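PDB 4CPD: alcohol dehydrogenase from Thermus sp., which probably catalyses the NAD-dependent oxidation of alcohols and the reverse reduction, as a zinc-containing member of the medium-chain dehydrogenase family. Local coordinates for residues G164-I175 / L252-R262. Sequence-based numbering, arbitrary orientation.
Sequences GQLRPGDSVAVI and LALEMVRPGGR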
loop_
_atom_site.group_PDB
_atom_site.type_symbol
_atom_site.label_atom_id
_atom_site.label_comp_id
_atom_site.label_asym_id
_atom_site.label_seq_id
_atom_site.Cartn_x
_atom_site.Cartn_y
_atom_site.Cartn_z
ATOM N N GLY A 164 4.187 -0.099 7.308
ATOM C CA GLY A 164 2.944 0.613 7.610
ATOM C C GLY A 164 3.161 2.061 8.003
ATOM O O GLY A 164 2.223 2.776 8.319
ATOM N N GLN A 165 4.417 2.470 8.021
ATOM C CA GLN A 165 4.835 3.855 8.224
ATOM C C GLN A 165 4.550 4.380 9.603
ATOM O O GLN A 165 4.405 5.546 9.802
ATOM C CB GLN A 165 4.266 4.761 7.139
ATOM C CG GLN A 165 4.665 4.314 5.743
ATOM C CD GLN A 165 5.833 5.101 5.195
ATOM O OE1 GLN A 165 6.979 4.655 5.246
ATOM N NE2 GLN A 165 5.544 6.289 4.654
ATOM N N LEU A 166 4.540 3.505 10.579
ATOM C CA LEU A 166 4.284 3.918 11.942
ATOM C C LEU A 166 5.178 5.081 12.289
ATOM O O LEU A 166 6.376 5.029 12.119
ATOM C CB LEU A 166 4.550 2.778 12.927
ATOM C CG LEU A 166 4.326 3.114 14.407
ATOM C CD1 LEU A 166 2.835 3.246 14.670
ATOM C CD2 LEU A 166 4.931 2.041 15.290
ATOM N N ARG A 167 4.583 6.134 12.804
ATOM C CA ARG A 167 5.347 7.299 13.204
ATOM C C ARG A 167 4.995 7.568 14.648
ATOM O O ARG A 167 3.908 7.233 15.079
ATOM C CB ARG A 167 5.038 8.480 12.266
ATOM C CG ARG A 167 6.073 8.617 11.140
ATOM N N PRO A 168 5.916 8.146 15.410
ATOM C CA PRO A 168 5.575 8.468 16.782
ATOM C C PRO A 168 4.286 9.291 16.890
ATOM O O PRO A 168 4.007 10.140 16.044
ATOM C CB PRO A 168 6.776 9.302 17.254
ATOM C CG PRO A 168 7.877 9.030 16.281
ATOM C CD PRO A 168 7.167 8.794 14.989
ATOM N N GLY A 169 3.494 8.999 17.909
ATOM C CA GLY A 169 2.204 9.649 18.103
ATOM C C GLY A 169 1.056 8.853 17.505
ATOM O O GLY A 169 -0.098 9.002 17.914
ATOM N N ASP A 170 1.369 7.979 16.566
ATOM C CA ASP A 170 0.352 7.294 15.819
ATOM C C ASP A 170 -0.344 6.382 16.741
ATOM O O ASP A 170 0.262 5.911 17.675
ATOM C CB ASP A 170 0.951 6.431 14.700
ATOM C CG ASP A 170 1.245 7.206 13.420
ATOM O OD1 ASP A 170 0.961 8.420 13.326
ATOM O OD2 ASP A 170 1.777 6.564 12.489
ATOM N N SER A 171 -1.606 6.092 16.449
ATOM C CA SER A 171 -2.332 5.050 17.143
ATOM C C SER A 171 -2.360 3.799 16.253
ATOM O O SER A 171 -2.400 3.907 15.042
ATOM C CB SER A 171 -3.745 5.526 17.451
ATOM O OG SER A 171 -4.494 5.671 16.255
ATOM N N VAL A 172 -2.366 2.624 16.862
ATOM C CA VAL A 172 -2.200 1.391 16.137
ATOM C C VAL A 172 -3.181 0.351 16.621
ATOM O O VAL A 172 -3.308 0.150 17.821
ATOM C CB VAL A 172 -0.805 0.823 16.390
ATOM C CG1 VAL A 172 -0.527 -0.362 15.489
ATOM C CG2 VAL A 172 0.242 1.883 16.170
ATOM N N ALA A 173 -3.841 -0.351 15.707
ATOM C CA ALA A 173 -4.606 -1.524 16.104
ATOM C C ALA A 173 -3.916 -2.781 15.609
ATOM O O ALA A 173 -3.494 -2.828 14.469
ATOM C CB ALA A 173 -6.011 -1.448 15.552
ATOM N N VAL A 174 -3.812 -3.799 16.460
ATOM C CA VAL A 174 -3.191 -5.070 16.076
ATOM C C VAL A 174 -4.238 -6.142 16.204
ATOM O O VAL A 174 -4.804 -6.323 17.269
ATOM C CB VAL A 174 -2.025 -5.443 16.997
ATOM C CG1 VAL A 174 -1.390 -6.749 16.570
ATOM C CG2 VAL A 174 -1.002 -4.323 17.026
ATOM N N ILE A 175 -4.493 -6.857 15.119
ATOM C CA ILE A 175 -5.528 -7.881 15.106
ATOM C C ILE A 175 -4.824 -9.223 15.164
ATOM O O ILE A 175 -4.117 -9.613 14.223
ATOM C CB ILE A 175 -6.427 -7.768 13.851
ATOM C CG1 ILE A 175 -7.255 -6.480 13.907
ATOM C CG2 ILE A 175 -7.372 -8.944 13.734
ATOM C CD1 ILE A 175 -7.836 -6.064 12.570
ATOM N N LEU A 252 -12.214 -6.430 8.495
ATOM C CA LEU A 252 -12.200 -5.766 9.773
ATOM C C LEU A 252 -11.138 -4.675 9.813
ATOM O O LEU A 252 -11.423 -3.543 10.194
ATOM C CB LEU A 252 -11.946 -6.787 10.873
ATOM C CG LEU A 252 -12.491 -6.383 12.234
ATOM C CD1 LEU A 252 -14.023 -6.366 12.240
ATOM C CD2 LEU A 252 -11.949 -7.347 13.271
ATOM N N ALA A 253 -9.927 -5.017 9.394
ATOM C CA ALA A 253 -8.837 -4.064 9.379
ATOM C C ALA A 253 -9.181 -2.849 8.537
ATOM O O ALA A 253 -8.910 -1.701 8.952
ATOM C CB ALA A 253 -7.554 -4.716 8.877
ATOM N N LEU A 254 -9.784 -3.109 7.376
ATOM C CA LEU A 254 -10.131 -2.053 6.420
ATOM C C LEU A 254 -11.305 -1.171 6.864
ATOM O O LEU A 254 -11.352 0.018 6.561
ATOM C CB LEU A 254 -10.382 -2.654 5.040
ATOM C CG LEU A 254 -9.079 -3.139 4.395
ATOM C CD1 LEU A 254 -9.363 -4.075 3.251
ATOM C CD2 LEU A 254 -8.210 -1.990 3.896
ATOM N N GLU A 255 -12.240 -1.748 7.599
ATOM C CA GLU A 255 -13.308 -0.968 8.179
ATOM C C GLU A 255 -12.778 -0.121 9.349
ATOM O O GLU A 255 -13.068 1.066 9.488
ATOM C CB GLU A 255 -14.396 -1.914 8.661
ATOM C CG GLU A 255 -15.737 -1.221 8.849
ATOM C CD GLU A 255 -16.850 -2.176 9.246
ATOM O OE1 GLU A 255 -16.614 -3.408 9.308
ATOM O OE2 GLU A 255 -17.974 -1.681 9.479
ATOM N N MET A 256 -11.995 -0.765 10.196
ATOM C CA MET A 256 -11.489 -0.171 11.416
ATOM C C MET A 256 -10.577 1.064 11.186
ATOM O O MET A 256 -10.715 2.088 11.864
ATOM C CB MET A 256 -10.742 -1.295 12.119
ATOM C CG MET A 256 -10.109 -1.010 13.459
ATOM S SD MET A 256 -9.317 -2.538 14.023
ATOM C CE MET A 256 -10.693 -3.666 14.179
ATOM N N VAL A 257 -9.650 0.959 10.232
ATOM C CA VAL A 257 -8.602 1.964 10.058
ATOM C C VAL A 257 -9.253 3.290 9.712
ATOM O O VAL A 257 -10.276 3.306 9.044
ATOM C CB VAL A 257 -7.585 1.549 8.953
ATOM C CG1 VAL A 257 -8.233 1.568 7.577
ATOM C CG2 VAL A 257 -6.338 2.432 8.968
ATOM N N ARG A 258 -8.665 4.398 10.170
ATOM C CA ARG A 258 -9.162 5.719 9.796
ATOM C C ARG A 258 -9.009 5.995 8.308
ATOM O O ARG A 258 -8.139 5.444 7.656
ATOM C CB ARG A 258 -8.462 6.839 10.578
ATOM C CG ARG A 258 -7.034 7.188 10.176
ATOM C CD ARG A 258 -6.615 8.497 10.830
ATOM N NE ARG A 258 -5.191 8.846 10.663
ATOM C CZ ARG A 258 -4.646 9.402 9.575
ATOM N NH1 ARG A 258 -5.363 9.672 8.483
ATOM N NH2 ARG A 258 -3.363 9.692 9.576
ATOM N N PRO A 259 -9.844 6.888 7.783
ATOM C CA PRO A 259 -9.572 7.455 6.481
ATOM C C PRO A 259 -8.154 7.960 6.408
ATOM O O PRO A 259 -7.662 8.559 7.356
ATOM C CB PRO A 259 -10.559 8.632 6.399
ATOM C CG PRO A 259 -11.722 8.187 7.228
ATOM C CD PRO A 259 -11.099 7.413 8.358
ATOM N N GLY A 260 -7.502 7.677 5.291
ATOM C CA GLY A 260 -6.149 8.138 5.046
ATOM C C GLY A 260 -5.132 7.355 5.823
ATOM O O GLY A 260 -3.978 7.755 5.873
ATOM N N GLY A 261 -5.573 6.268 6.447
ATOM C CA GLY A 261 -4.689 5.419 7.213
ATOM C C GLY A 261 -4.060 4.293 6.387
ATOM O O GLY A 261 -4.161 4.243 5.155
ATOM N N ARG A 262 -3.424 3.368 7.091
ATOM C CA ARG A 262 -2.613 2.336 6.460
ATOM C C ARG A 262 -2.903 1.013 7.088
ATOM O O ARG A 262 -3.018 0.932 8.302
ATOM C CB ARG A 262 -1.132 2.637 6.649
ATOM C CG ARG A 262 -0.663 3.875 5.914
ATOM C CD ARG A 262 0.427 4.573 6.680
ATOM N NE ARG A 262 -0.093 5.640 7.544
ATOM C CZ ARG A 262 0.163 5.827 8.848
ATOM N NH1 ARG A 262 0.941 5.018 9.579
ATOM N NH2 ARG A 262 -0.374 6.882 9.429
#
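Arg262 meets the 164-170 loop with the edge of its guanidinium group. Its NH1 donates an almost straight hydrogen bond to Gly164 O (2.9 Å, 177°), and this oxygen lies in the guanidinium plane. The same NH1 makes a weak, long salt bridge to Asp170 OD2 (3.4 Å), with the two planar groups turned 40° apart. Bends along the side chain carry the arginine past Gln165, whose CB packs on Arg262 CD. With an alanine here, Gly164 O would probably lose this donor and Asp170 its positive partner.

A second, apolar patch lies between strand 171-175 and the last turn of helix 247-256; strand and segment 252-256 run nearly antiparallel (162°). Ile175 CD1 sits 3.9 Å from Ala253 CB and also touches Leu252 CD2. The extended chain of Met256 sets SD on Ala173 CB at 3.8 Å; its bend at chi3 turns CE to Ile175 CD1.

In the second shell, Arg167 N bonds to Asp170 OD2 (2.9 Å) from above the carboxylate plane, within a type II turn. Helix 153-163 ends in a Schellman motif at Gln165, with positive phi. Strand 239-242, between strands 171-175 and 262-265 in the parallel sheet, brings Val240 against Ile175 and Ala253.

The contact thus joins parts of the Rossmann-type coenzyme domain. The guanidinium sits at the C-terminal end of helix 153-163, where the helix dipole and Asp170 would probably favour its charge. The apolar end packs helix 247-256 on Ile175, close to the bound NAD.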